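Local coordinates for carbohydrate binding protein, putative, CPB33A (Cellvibrio japonicus, PDB 5FJQ) that acts as the copper-dependent lytic polysaccharide monooxygenase module of a longer protein and is important for efficient utilization of chitin, at residues K15-G18 against P22-P25; E20-T23 against C27-A30; G48-H53 against R161-D166; F92-T97 against K103-Y108. All coordinates share one frame; numbering follows the deposited sequence.

Contact 1. Residues K15-G18 against P22-P25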
loop_
_atom_site.group_PDB
_atom_site.type_symbol
_atom_site.label_atom_id
_atom_site.label_comp_id
_atom_site.label_asym_id
_atom_site.label_seq_id
_atom_site.Cartn_x
_atom_site.Cartn_y
_atom_site.Cartn_z
ATOM N N LYS A 15 -9.111 -2.695 8.659
ATOM C CA LYS A 15 -10.510 -2.987 8.364
ATOM C C LYS A 15 -10.978 -4.162 9.192
ATOM O O LYS A 15 -11.961 -4.089 9.930
ATOM C CB LYS A 15 -10.771 -3.225 6.868
ATOM C CG LYS A 15 -12.096 -3.915 6.588
ATOM C CD LYS A 15 -12.426 -3.917 5.112
ATOM C CE LYS A 15 -11.638 -5.008 4.337
ATOM N NZ LYS A 15 -12.350 -6.345 4.517
ATOM N N GLU A 16 -10.179 -5.217 9.166
ATOM C CA GLU A 16 -10.570 -6.480 9.727
ATOM C C GLU A 16 -10.478 -6.453 11.248
ATOM O O GLU A 16 -11.084 -7.286 11.940
ATOM C CB GLU A 16 -9.590 -7.474 9.127
ATOM C CG GLU A 16 -10.019 -7.929 7.732
ATOM C CD GLU A 16 -9.132 -9.028 7.198
ATOM O OE1 GLU A 16 -8.407 -9.644 8.003
ATOM O OE2 GLU A 16 -9.188 -9.261 5.983
ATOM N N ASN A 17 -9.697 -5.519 11.787
ATOM C CA ASN A 17 -9.634 -5.356 13.236
ATOM C C ASN A 17 -10.888 -4.565 13.746
ATOM O O ASN A 17 -11.088 -4.458 14.966
ATOM C CB ASN A 17 -8.365 -4.634 13.636
ATOM C CG ASN A 17 -8.216 -4.493 15.154
ATOM O OD1 ASN A 17 -8.247 -3.365 15.709
ATOM N ND2 ASN A 17 -8.066 -5.639 15.839
ATOM N N GLY A 18 -11.702 -4.027 12.828
ATOM C CA GLY A 18 -12.946 -3.260 13.219
ATOM C C GLY A 18 -12.772 -1.765 12.991
ATOM O O GLY A 18 -11.942 -1.095 13.652
ATOM N N PRO A 22 -12.150 -0.504 16.753
ATOM C CA PRO A 22 -10.931 -1.289 16.662
ATOM C C PRO A 22 -10.419 -1.637 18.078
ATOM O O PRO A 22 -10.708 -0.931 19.058
ATOM C CB PRO A 22 -9.940 -0.318 15.997
ATOM C CG PRO A 22 -10.439 1.038 16.276
ATOM C CD PRO A 22 -11.930 0.931 16.475
ATOM N N THR A 23 -9.619 -2.671 18.176
ATOM C CA THR A 23 -9.051 -3.016 19.461
ATOM C C THR A 23 -7.562 -2.910 19.414
ATOM O O THR A 23 -6.909 -2.905 20.451
ATOM C CB THR A 23 -9.368 -4.476 19.856
ATOM O OG1 THR A 23 -8.934 -5.324 18.793
ATOM C CG2 THR A 23 -10.859 -4.652 20.075
ATOM N N HIS A 24 -6.987 -2.880 18.232
ATOM C CA HIS A 24 -5.534 -2.904 18.190
ATOM C C HIS A 24 -5.037 -1.439 18.318
ATOM O O HIS A 24 -5.591 -0.559 17.703
ATOM C CB HIS A 24 -5.022 -3.619 16.925
ATOM C CG HIS A 24 -3.542 -3.531 16.754
ATOM N ND1 HIS A 24 -2.871 -2.319 16.721
ATOM C CD2 HIS A 24 -2.596 -4.496 16.635
ATOM C CE1 HIS A 24 -1.572 -2.547 16.609
ATOM N NE2 HIS A 24 -1.378 -3.856 16.550
ATOM N N PRO A 25 -4.015 -1.185 19.135
ATOM C CA PRO A 25 -3.652 0.182 19.391
ATOM C C PRO A 25 -3.338 1.047 18.132
ATOM O O PRO A 25 -3.785 2.177 18.069
ATOM C CB PRO A 25 -2.470 0.043 20.360
ATOM C CG PRO A 25 -1.848 -1.257 19.961
ATOM C CD PRO A 25 -3.048 -2.129 19.743
HETATM O O HOH W 1 -10.855 -6.647 17.100
#
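The side-chain amide of Asn17 faces the backbone of Thr23 and His24 and holds both residues through a single oxygen. Asn17 OD1 accepts from Thr23 N at 2.9 Å and from His24 N, also at 2.9 Å. The second bond is the straighter, with 159° at the hydrogen against 145°. The two N-H groups come from opposite faces of the amide plane, each tilted out of it, so the oxygen is gripped between them. CG of Asn17 is anti to the backbone N (chi1 -177°), which carries the amide across to the loop at Thr23 and His24. The side chains of Asn17 and His24 run roughly perpendicular, and the amide stands nearly upright on the imidazole plane. Of the His24 side chain, CB meets the amide, 3.5 Å from Asn17 OD1. The ring leads away, and its ND1 caps the backbone N of Ala26. A water bridges the two segments, donating to Asn17 O and hydrogen-bonding Thr23 OG1 at 2.9 Å. Pro22 CA also makes a C-H...O contact with Asn17 O. Gly18 is the first residue to leave the helix, with positive phi. This is a surface contact, away from the copper site. It ties the C-terminal end of helix 10-17 to the loop before helix 25-33, where His24 is the N-cap residue.

Contact 2. Residues E20-T23 against C27-A30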
loop_
_atom_site.group_PDB
_atom_site.type_symbol
_atom_site.label_atom_id
_atom_site.label_comp_id
_atom_site.label_asym_id
_atom_site.label_seq_id
_atom_site.Cartn_x
_atom_site.Cartn_y
_atom_site.Cartn_z
ATOM N N GLU A 20 -15.185 0.672 13.251
ATOM C CA GLU A 20 -15.873 1.526 14.248
ATOM C C GLU A 20 -15.265 1.395 15.663
ATOM O O GLU A 20 -15.104 2.385 16.370
ATOM C CB GLU A 20 -17.404 1.236 14.239
ATOM C CG GLU A 20 -18.014 1.384 12.844
ATOM C CD GLU A 20 -17.674 2.739 12.224
ATOM O OE1 GLU A 20 -17.417 3.655 13.016
ATOM O OE2 GLU A 20 -17.620 2.914 10.977
ATOM N N ASN A 21 -14.926 0.173 16.044
ATOM C CA ASN A 21 -14.472 -0.177 17.391
ATOM C C ASN A 21 -13.228 -1.038 17.324
ATOM O O ASN A 21 -13.223 -2.143 17.799
ATOM C CB ASN A 21 -15.546 -0.955 18.139
ATOM C CG ASN A 21 -16.748 -0.093 18.480
ATOM O OD1 ASN A 21 -17.859 -0.354 18.012
ATOM N ND2 ASN A 21 -16.532 0.956 19.294
ATOM N N PRO A 22 -12.150 -0.504 16.753
ATOM C CA PRO A 22 -10.931 -1.289 16.662
ATOM C C PRO A 22 -10.419 -1.637 18.078
ATOM O O PRO A 22 -10.708 -0.931 19.058
ATOM C CB PRO A 22 -9.940 -0.318 15.997
ATOM C CG PRO A 22 -10.439 1.038 16.276
ATOM C CD PRO A 22 -11.930 0.931 16.475
ATOM N N THR A 23 -9.619 -2.671 18.176
ATOM C CA THR A 23 -9.051 -3.016 19.461
ATOM C C THR A 23 -7.562 -2.910 19.414
ATOM O O THR A 23 -6.909 -2.905 20.451
ATOM C CB THR A 23 -9.368 -4.476 19.856
ATOM O OG1 THR A 23 -8.934 -5.324 18.793
ATOM C CG2 THR A 23 -10.859 -4.652 20.075
ATOM N N CYS A 27 -4.691 0.721 15.111
ATOM C CA CYS A 27 -5.943 1.001 14.410
ATOM C C CYS A 27 -6.817 1.931 15.235
ATOM O O CYS A 27 -7.568 2.700 14.676
ATOM C CB CYS A 27 -6.735 -0.317 14.072
ATOM S SG CYS A 27 -5.767 -1.548 13.131
ATOM N N ILE A 28 -6.736 1.827 16.575
ATOM C CA ILE A 28 -7.448 2.778 17.458
ATOM C C ILE A 28 -6.899 4.177 17.111
ATOM O O ILE A 28 -7.670 5.175 16.957
ATOM C CB ILE A 28 -7.211 2.431 18.946
ATOM C CG1 ILE A 28 -7.906 1.046 19.297
ATOM C CG2 ILE A 28 -7.851 3.493 19.812
ATOM C CD1 ILE A 28 -7.527 0.539 20.689
ATOM N N ALA A 29 -5.579 4.280 17.004
ATOM C CA ALA A 29 -4.968 5.603 16.620
ATOM C C ALA A 29 -5.471 6.048 15.205
ATOM O O ALA A 29 -5.950 7.178 15.044
ATOM C CB ALA A 29 -3.475 5.522 16.634
ATOM N N ALA A 30 -5.388 5.128 14.233
ATOM C CA ALA A 30 -5.870 5.406 12.908
ATOM C C ALA A 30 -7.346 5.888 12.920
ATOM O O ALA A 30 -7.677 6.780 12.178
ATOM C CB ALA A 30 -5.680 4.220 11.991
#
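Pro22 lays its ring against the first turn of helix 25-33, where it meets Cys27 and Ile28. Its CB points toward the helix and lies 3.7 Å from Cys27 CB. The same Pro22 CB is also near the backbone N of Ile28. Farther round the ring, Pro22 CG reaches the helix backbone, 3.7 Å from Ile28 CA and equally close to Cys27 O. Pro22 CG also touches the side chain of Ile28, with CG1 at 3.9 Å. The ring therefore rests on both backbone and side chains of the helix.

Ile28 answers from the other side of the contact. Its CG1 is anti to the carbonyl carbon (chi1 -67°), and the chain then runs extended along the loop (chi2 171°). Ile28 CG1 approaches Pro22 O at 3.4 Å. One atom farther out, Ile28 CD1 lies 3.5 Å from Thr23 O. The methyl end thus follows the loop backbone from one carbonyl to the next.

Cys27 is buried, and its SG forms a disulfide with Cys14 of helix 10-17. The helix that receives the proline is therefore fastened covalently to the helix preceding the loop. Lys31, one turn on from Cys27, also touches Pro22.

No hydrogen bond crosses between residues 20-23 and 27-30. The contact therefore rests on van der Waals packing, with carbon atoms set beside carbonyl oxygens, and the Cys14-Cys27 disulfide supplies the covalent tie between the helices.

Contact 3. Residues G48-H53 against R161-D166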
loop_
_atom_site.group_PDB
_atom_site.type_symbol
_atom_site.label_atom_id
_atom_site.label_comp_id
_atom_site.label_asym_id
_atom_site.label_seq_id
_atom_site.Cartn_x
_atom_site.Cartn_y
_atom_site.Cartn_z
ATOM N N GLY A 48 -6.229 10.864 -12.744
ATOM C CA GLY A 48 -5.370 11.665 -13.602
ATOM C C GLY A 48 -3.893 11.319 -13.581
ATOM O O GLY A 48 -3.113 11.971 -14.275
ATOM N N VAL A 49 -3.484 10.326 -12.796
ATOM C CA VAL A 49 -2.047 10.100 -12.599
ATOM C C VAL A 49 -1.475 9.297 -13.760
ATOM O O VAL A 49 -2.083 8.347 -14.221
ATOM C CB VAL A 49 -1.720 9.419 -11.267
ATOM C CG1 VAL A 49 -0.219 9.453 -11.014
ATOM C CG2 VAL A 49 -2.395 10.107 -10.099
ATOM N N ARG A 50 -0.319 9.731 -14.271
ATOM C CA ARG A 50 0.333 9.103 -15.421
ATOM C C ARG A 50 1.818 8.915 -15.066
ATOM O O ARG A 50 2.685 9.770 -15.443
ATOM C CB ARG A 50 0.136 9.949 -16.694
ATOM C CG ARG A 50 -1.338 10.263 -17.062
ATOM C CD ARG A 50 -1.518 10.637 -18.513
ATOM N NE ARG A 50 -1.087 12.018 -18.710
ATOM C CZ ARG A 50 0.124 12.386 -19.123
ATOM N NH1 ARG A 50 1.081 11.492 -19.439
ATOM N NH2 ARG A 50 0.384 13.685 -19.256
ATOM N N ASP A 51 2.082 7.913 -14.216
ATOM C CA ASP A 51 3.429 7.571 -13.734
ATOM C C ASP A 51 4.183 8.775 -13.059
ATOM O O ASP A 51 5.390 8.993 -13.251
ATOM C CB ASP A 51 4.159 6.968 -14.947
ATOM C CG ASP A 51 5.515 6.445 -14.614
ATOM O OD1 ASP A 51 5.664 5.783 -13.573
ATOM O OD2 ASP A 51 6.417 6.767 -15.394
ATOM N N ASN A 52 3.400 9.647 -12.382
ATOM C CA ASN A 52 3.946 10.843 -11.749
ATOM C C ASN A 52 3.287 11.023 -10.389
ATOM O O ASN A 52 2.727 12.086 -10.062
ATOM C CB ASN A 52 3.715 12.058 -12.630
ATOM C CG ASN A 52 2.305 12.118 -13.180
ATOM O OD1 ASN A 52 1.442 11.257 -12.842
ATOM N ND2 ASN A 52 2.060 13.091 -14.055
ATOM N N HIS A 53 3.280 9.928 -9.640
ATOM C CA HIS A 53 2.552 9.807 -8.379
ATOM C C HIS A 53 2.986 10.806 -7.350
ATOM O O HIS A 53 2.186 11.233 -6.507
ATOM C CB HIS A 53 2.785 8.402 -7.781
ATOM C CG HIS A 53 2.715 7.313 -8.774
ATOM N ND1 HIS A 53 1.521 6.845 -9.278
ATOM C CD2 HIS A 53 3.691 6.561 -9.339
ATOM C CE1 HIS A 53 1.770 5.881 -10.144
ATOM N NE2 HIS A 53 3.073 5.666 -10.177
ATOM N N ARG A 161 -2.918 2.268 -13.724
ATOM C CA ARG A 161 -3.918 1.980 -14.759
ATOM C C ARG A 161 -3.357 2.525 -16.092
ATOM O O ARG A 161 -2.726 3.605 -16.125
ATOM C CB ARG A 161 -5.256 2.641 -14.380
ATOM C CG ARG A 161 -6.383 2.481 -15.404
ATOM C CD ARG A 161 -7.700 2.912 -14.792
ATOM N NE ARG A 161 -8.839 2.622 -15.672
ATOM C CZ ARG A 161 -10.039 3.193 -15.528
ATOM N NH1 ARG A 161 -10.220 4.046 -14.529
ATOM N NH2 ARG A 161 -11.045 2.927 -16.361
ATOM N N ASP A 162 -3.538 1.781 -17.183
ATOM C CA ASP A 162 -2.892 2.151 -18.450
ATOM C C ASP A 162 -3.594 3.310 -19.141
ATOM O O ASP A 162 -4.665 3.114 -19.709
ATOM C CB ASP A 162 -2.870 0.954 -19.382
ATOM C CG ASP A 162 -1.975 1.183 -20.555
ATOM O OD1 ASP A 162 -1.952 2.288 -21.090
ATOM O OD2 ASP A 162 -1.265 0.251 -20.910
ATOM N N TRP A 163 -2.994 4.518 -19.111
ATOM C CA TRP A 163 -3.750 5.673 -19.573
ATOM C C TRP A 163 -3.800 5.732 -21.114
ATOM O O TRP A 163 -4.602 6.485 -21.682
ATOM C CB TRP A 163 -3.193 6.984 -19.014
ATOM C CG TRP A 163 -1.850 7.235 -19.508
ATOM C CD1 TRP A 163 -1.497 7.845 -20.686
ATOM C CD2 TRP A 163 -0.628 6.821 -18.880
ATOM N NE1 TRP A 163 -0.113 7.854 -20.828
ATOM C CE2 TRP A 163 0.445 7.236 -19.733
ATOM C CE3 TRP A 163 -0.328 6.138 -17.675
ATOM C CZ2 TRP A 163 1.789 7.012 -19.403
ATOM C CZ3 TRP A 163 0.994 5.910 -17.350
ATOM C CH2 TRP A 163 2.052 6.353 -18.207
ATOM N N ASP A 164 -2.932 4.991 -21.786
ATOM C CA ASP A 164 -2.985 4.937 -23.261
ATOM C C ASP A 164 -4.078 4.020 -23.716
ATOM O O ASP A 164 -4.609 4.186 -24.821
ATOM C CB ASP A 164 -1.686 4.423 -23.830
ATOM C CG ASP A 164 -0.601 5.461 -23.788
ATOM O OD1 ASP A 164 -0.881 6.615 -24.206
ATOM O OD2 ASP A 164 0.492 5.117 -23.297
ATOM N N ARG A 165 -4.439 3.062 -22.874
ATOM C CA ARG A 165 -5.320 2.019 -23.338
ATOM C C ARG A 165 -6.673 2.141 -22.685
ATOM O O ARG A 165 -7.567 1.336 -22.952
ATOM C CB ARG A 165 -4.675 0.619 -23.092
ATOM C CG ARG A 165 -3.435 0.332 -23.956
ATOM C CD ARG A 165 -3.029 -1.122 -24.013
ATOM N NE ARG A 165 -2.251 -1.527 -22.831
ATOM C CZ ARG A 165 -2.567 -2.524 -21.987
ATOM N NH1 ARG A 165 -3.672 -3.243 -22.207
ATOM N NH2 ARG A 165 -1.779 -2.789 -20.927
ATOM N N ASP A 166 -6.821 3.098 -21.777
ATOM C CA ASP A 166 -7.890 2.985 -20.796
ATOM C C ASP A 166 -8.177 4.281 -20.081
ATOM O O ASP A 166 -9.050 5.005 -20.536
ATOM C CB ASP A 166 -7.620 1.788 -19.822
ATOM C CG ASP A 166 -8.763 1.521 -18.868
ATOM O OD1 ASP A 166 -9.779 2.281 -18.837
ATOM O OD2 ASP A 166 -8.638 0.537 -18.104
#
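Arg50 lies across one face of the Trp163 indole, yet its aliphatic chain does most of the touching. Arg50 CB sits 3.8 Å above the Trp163 ring plane, over the centre of the ring system. Arg50 CD stands over the five-membered ring, 3.6 Å from its centroid and 16° off the normal, a CH-pi contact. Arg50 runs roughly at right angles to the Trp163 side chain. The Arg50 chain bends at chi3 (-78°), and the guanidinium is turned 61° from the indole plane. Its CZ is 5.1 Å from the five-ring centroid, so any cation-pi attraction is weak at most. At the far end of the indole, Asp51 CB approaches Trp163 CH2 at 3.9 Å. The carboxylate of Asp51 pairs with Arg106 in a salt bridge and probably also bonds Tyr104.

Two loops meet through this packing. One follows strand 45-47; the other joins the antiparallel strands 152-161 and 169-178 of the larger sheet. Each has its own internal bracing. In the first, Arg50 N donates to Asn52 OD1 at 2.7 Å. In the second, Asp162 OD1 accepts from Asp164 N at 3.0 Å, forming an Asx turn. Arg161 NH2 forms a salt bridge to Asp166 OD1 at 2.9 Å across this loop, and Arg161 NH1 also pairs with Glu169. The side chain of Trp163 lies about 10 Å from that of His100, a copper ligand.

Contact 4. Residues F92-T97 against K103-Y108; sequences FVWTNT and KYFRYY
Phe92, Trp94, Phe105 and Tyr107 each hold CG anti to the carbonyl carbon (chi1 -71° for Phe92, -81° for Trp94), and their rings gather between the two strands. Phe105 turns its edge to one face of Trp94, with the five-membered ring and phenyl centroids 4.5 Å apart. Phe105 CD2 lies 3.5 Å from Trp94 NE1. Tyr107 approaches the same indole differently, bringing its hydroxyl to the edge, near the ring plane. The bond from Trp94 NE1 to Tyr107 OH is weak, 3.1 Å long and bent to 120°. Both groups have stronger partners: Ser157 for the indole N-H and His142 for the hydroxyl.

The cluster belongs to the core of the beta-sandwich typical of lytic polysaccharide monooxygenases. Strand 92-96 lies in the three-stranded sheet and strand 104-108 in the larger mixed one. Their axes pass 10.4 Å apart, so side chains rather than backbone bonds join them. Phe92 and Tyr107 run antiparallel alongside each other, their rings oblique, with Phe92 CB touching Tyr107 CE2 at 3.4 Å. At the other end Asn96 ND2 comes to 4.3 Å from Phe105 CZ, while hydrogen-bonding Glu137 O and Ser140 OG. The side chain of Asn96 lies about 8 Å from the copper ion.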
loop_
_atom_site.group_PDB
_atom_site.type_symbol
_atom_site.label_atom_id
_atom_site.label_comp_id
_atom_site.label_asym_id
_atom_site.label_seq_id
_atom_site.Cartn_x
_atom_site.Cartn_y
_atom_site.Cartn_z
ATOM N N PHE A 92 2.607 -11.388 -3.507
ATOM C CA PHE A 92 1.733 -10.244 -3.208
ATOM C C PHE A 92 0.556 -10.268 -4.166
ATOM O O PHE A 92 0.699 -10.453 -5.383
ATOM C CB PHE A 92 2.507 -8.924 -3.336
ATOM C CG PHE A 92 3.522 -8.709 -2.249
ATOM C CD1 PHE A 92 4.756 -9.372 -2.269
ATOM C CD2 PHE A 92 3.230 -7.925 -1.176
ATOM C CE1 PHE A 92 5.666 -9.181 -1.233
ATOM C CE2 PHE A 92 4.135 -7.737 -0.127
ATOM C CZ PHE A 92 5.349 -8.367 -0.160
ATOM N N VAL A 93 -0.623 -10.102 -3.610
ATOM C CA VAL A 93 -1.789 -10.367 -4.396
ATOM C C VAL A 93 -2.656 -9.158 -4.271
ATOM O O VAL A 93 -2.927 -8.746 -3.135
ATOM C CB VAL A 93 -2.592 -11.583 -3.827
ATOM C CG1 VAL A 93 -3.944 -11.680 -4.526
ATOM C CG2 VAL A 93 -1.776 -12.906 -3.895
ATOM N N TRP A 94 -3.114 -8.660 -5.423
ATOM C CA TRP A 94 -4.061 -7.535 -5.457
ATOM C C TRP A 94 -5.409 -8.163 -5.756
ATOM O O TRP A 94 -5.549 -8.881 -6.741
ATOM C CB TRP A 94 -3.741 -6.499 -6.546
ATOM C CG TRP A 94 -2.667 -5.480 -6.224
ATOM C CD1 TRP A 94 -1.355 -5.703 -6.251
ATOM C CD2 TRP A 94 -2.829 -4.063 -5.968
ATOM N NE1 TRP A 94 -0.629 -4.574 -5.937
ATOM C CE2 TRP A 94 -1.512 -3.525 -5.789
ATOM C CE3 TRP A 94 -3.943 -3.200 -5.857
ATOM C CZ2 TRP A 94 -1.280 -2.193 -5.510
ATOM C CZ3 TRP A 94 -3.718 -1.879 -5.585
ATOM C CH2 TRP A 94 -2.384 -1.365 -5.379
ATOM N N THR A 95 -6.376 -7.919 -4.886
ATOM C CA THR A 95 -7.747 -8.281 -5.177
ATOM C C THR A 95 -8.397 -7.034 -5.746
ATOM O O THR A 95 -8.561 -6.020 -5.058
ATOM C CB THR A 95 -8.481 -8.774 -3.919
ATOM O OG1 THR A 95 -7.830 -9.966 -3.505
ATOM C CG2 THR A 95 -9.934 -9.090 -4.259
ATOM N N ASN A 96 -8.727 -7.129 -7.026
ATOM C CA ASN A 96 -9.314 -6.079 -7.773
ATOM C C ASN A 96 -10.838 -6.151 -7.776
ATOM O O ASN A 96 -11.399 -7.147 -8.208
ATOM C CB ASN A 96 -8.724 -6.093 -9.188
ATOM C CG ASN A 96 -7.227 -5.943 -9.148
ATOM O OD1 ASN A 96 -6.707 -5.487 -8.129
ATOM N ND2 ASN A 96 -6.524 -6.461 -10.164
ATOM N N THR A 97 -11.497 -5.101 -7.301
ATOM C CA THR A 97 -12.971 -5.084 -7.329
ATOM C C THR A 97 -13.450 -4.672 -8.690
ATOM O O THR A 97 -14.530 -5.074 -9.112
ATOM C CB THR A 97 -13.539 -4.148 -6.247
ATOM O OG1 THR A 97 -13.133 -2.763 -6.515
ATOM C CG2 THR A 97 -13.098 -4.692 -4.858
ATOM N N LYS A 103 -0.647 -0.397 -16.798
ATOM C CA LYS A 103 0.709 -0.020 -17.206
ATOM C C LYS A 103 1.704 -0.808 -16.347
ATOM O O LYS A 103 2.704 -1.383 -16.859
ATOM C CB LYS A 103 0.894 1.486 -17.072
ATOM C CG LYS A 103 2.157 2.002 -17.737
ATOM C CD LYS A 103 2.082 1.882 -19.246
ATOM C CE LYS A 103 1.797 3.224 -19.894
ATOM N NZ LYS A 103 1.392 3.064 -21.317
ATOM N N TYR A 104 1.419 -0.906 -15.052
ATOM C CA TYR A 104 2.252 -1.704 -14.116
ATOM C C TYR A 104 1.715 -1.846 -12.702
ATOM O O TYR A 104 0.936 -0.984 -12.201
ATOM C CB TYR A 104 3.670 -1.106 -14.000
ATOM C CG TYR A 104 3.726 0.339 -13.586
ATOM C CD1 TYR A 104 3.495 0.727 -12.246
ATOM C CD2 TYR A 104 4.097 1.308 -14.495
ATOM C CE1 TYR A 104 3.605 2.048 -11.856
ATOM C CE2 TYR A 104 4.213 2.639 -14.126
ATOM C CZ TYR A 104 3.952 3.011 -12.810
ATOM O OH TYR A 104 4.029 4.322 -12.489
ATOM N N PHE A 105 2.146 -2.896 -12.025
ATOM C CA PHE A 105 2.104 -2.892 -10.545
ATOM C C PHE A 105 3.543 -2.786 -10.115
ATOM O O PHE A 105 4.411 -3.666 -10.507
ATOM C CB PHE A 105 1.485 -4.188 -9.942
ATOM C CG PHE A 105 -0.010 -4.343 -10.222
ATOM C CD1 PHE A 105 -0.456 -4.862 -11.436
ATOM C CD2 PHE A 105 -0.966 -3.881 -9.306
ATOM C CE1 PHE A 105 -1.835 -4.999 -11.736
ATOM C CE2 PHE A 105 -2.330 -4.011 -9.596
ATOM C CZ PHE A 105 -2.767 -4.535 -10.816
ATOM N N ARG A 106 3.817 -1.826 -9.238
ATOM C CA ARG A 106 5.147 -1.705 -8.680
ATOM C C ARG A 106 5.178 -1.824 -7.172
ATOM O O ARG A 106 4.255 -1.363 -6.468
ATOM C CB ARG A 106 5.803 -0.338 -9.037
ATOM C CG ARG A 106 6.287 -0.278 -10.456
ATOM C CD ARG A 106 6.825 1.116 -10.764
ATOM N NE ARG A 106 7.200 1.119 -12.179
ATOM C CZ ARG A 106 7.421 2.213 -12.916
ATOM N NH1 ARG A 106 7.231 3.404 -12.397
ATOM N NH2 ARG A 106 7.738 2.109 -14.206
ATOM N N TYR A 107 6.261 -2.448 -6.696
ATOM C CA TYR A 107 6.525 -2.470 -5.282
ATOM C C TYR A 107 7.806 -1.780 -4.892
ATOM O O TYR A 107 8.882 -1.980 -5.549
ATOM C CB TYR A 107 6.570 -3.905 -4.766
ATOM C CG TYR A 107 5.270 -4.628 -5.024
ATOM C CD1 TYR A 107 4.858 -4.902 -6.331
ATOM C CD2 TYR A 107 4.444 -4.993 -3.977
ATOM C CE1 TYR A 107 3.677 -5.602 -6.587
ATOM C CE2 TYR A 107 3.264 -5.714 -4.203
ATOM C CZ TYR A 107 2.864 -5.936 -5.498
ATOM O OH TYR A 107 1.713 -6.572 -5.710
ATOM N N TYR A 108 7.721 -1.142 -3.718
ATOM C CA TYR A 108 8.875 -0.439 -3.090
ATOM C C TYR A 108 8.975 -0.923 -1.677
ATOM O O TYR A 108 8.014 -1.550 -1.141
ATOM C CB TYR A 108 8.675 1.089 -3.092
ATOM C CG TYR A 108 8.495 1.643 -4.459
ATOM C CD1 TYR A 108 7.288 1.446 -5.190
ATOM C CD2 TYR A 108 9.527 2.406 -5.046
ATOM C CE1 TYR A 108 7.160 1.952 -6.477
ATOM C CE2 TYR A 108 9.379 2.911 -6.301
ATOM C CZ TYR A 108 8.234 2.707 -6.992
ATOM O OH TYR A 108 8.212 3.228 -8.218
#

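Overall arrangement
Contacts 1 and 2 come first along the chain, with centres about 5 Å apart. They share Pro22 and Thr23 and join helices 10-17 and 25-33 through the intervening loop. Contacts 3 and 4 lie on the opposite side of the chain's centre, their own centres about 14 Å apart. Contact 4 falls in sequence between the segments of contact 3. Both use the mixed sheet: strand 102-109 pairs antiparallel with strand 152-161, which leads into loop 161-166. Trp163 packs on Lys103, and Tyr104 OH probably hydrogen-bonds His53; its very short approach to Asp51 is less certain. About 33 Å separates the centres of contacts 1 and 3. The helical corner is thus remote from copper, whereas contacts 3 and 4 lie nearer it.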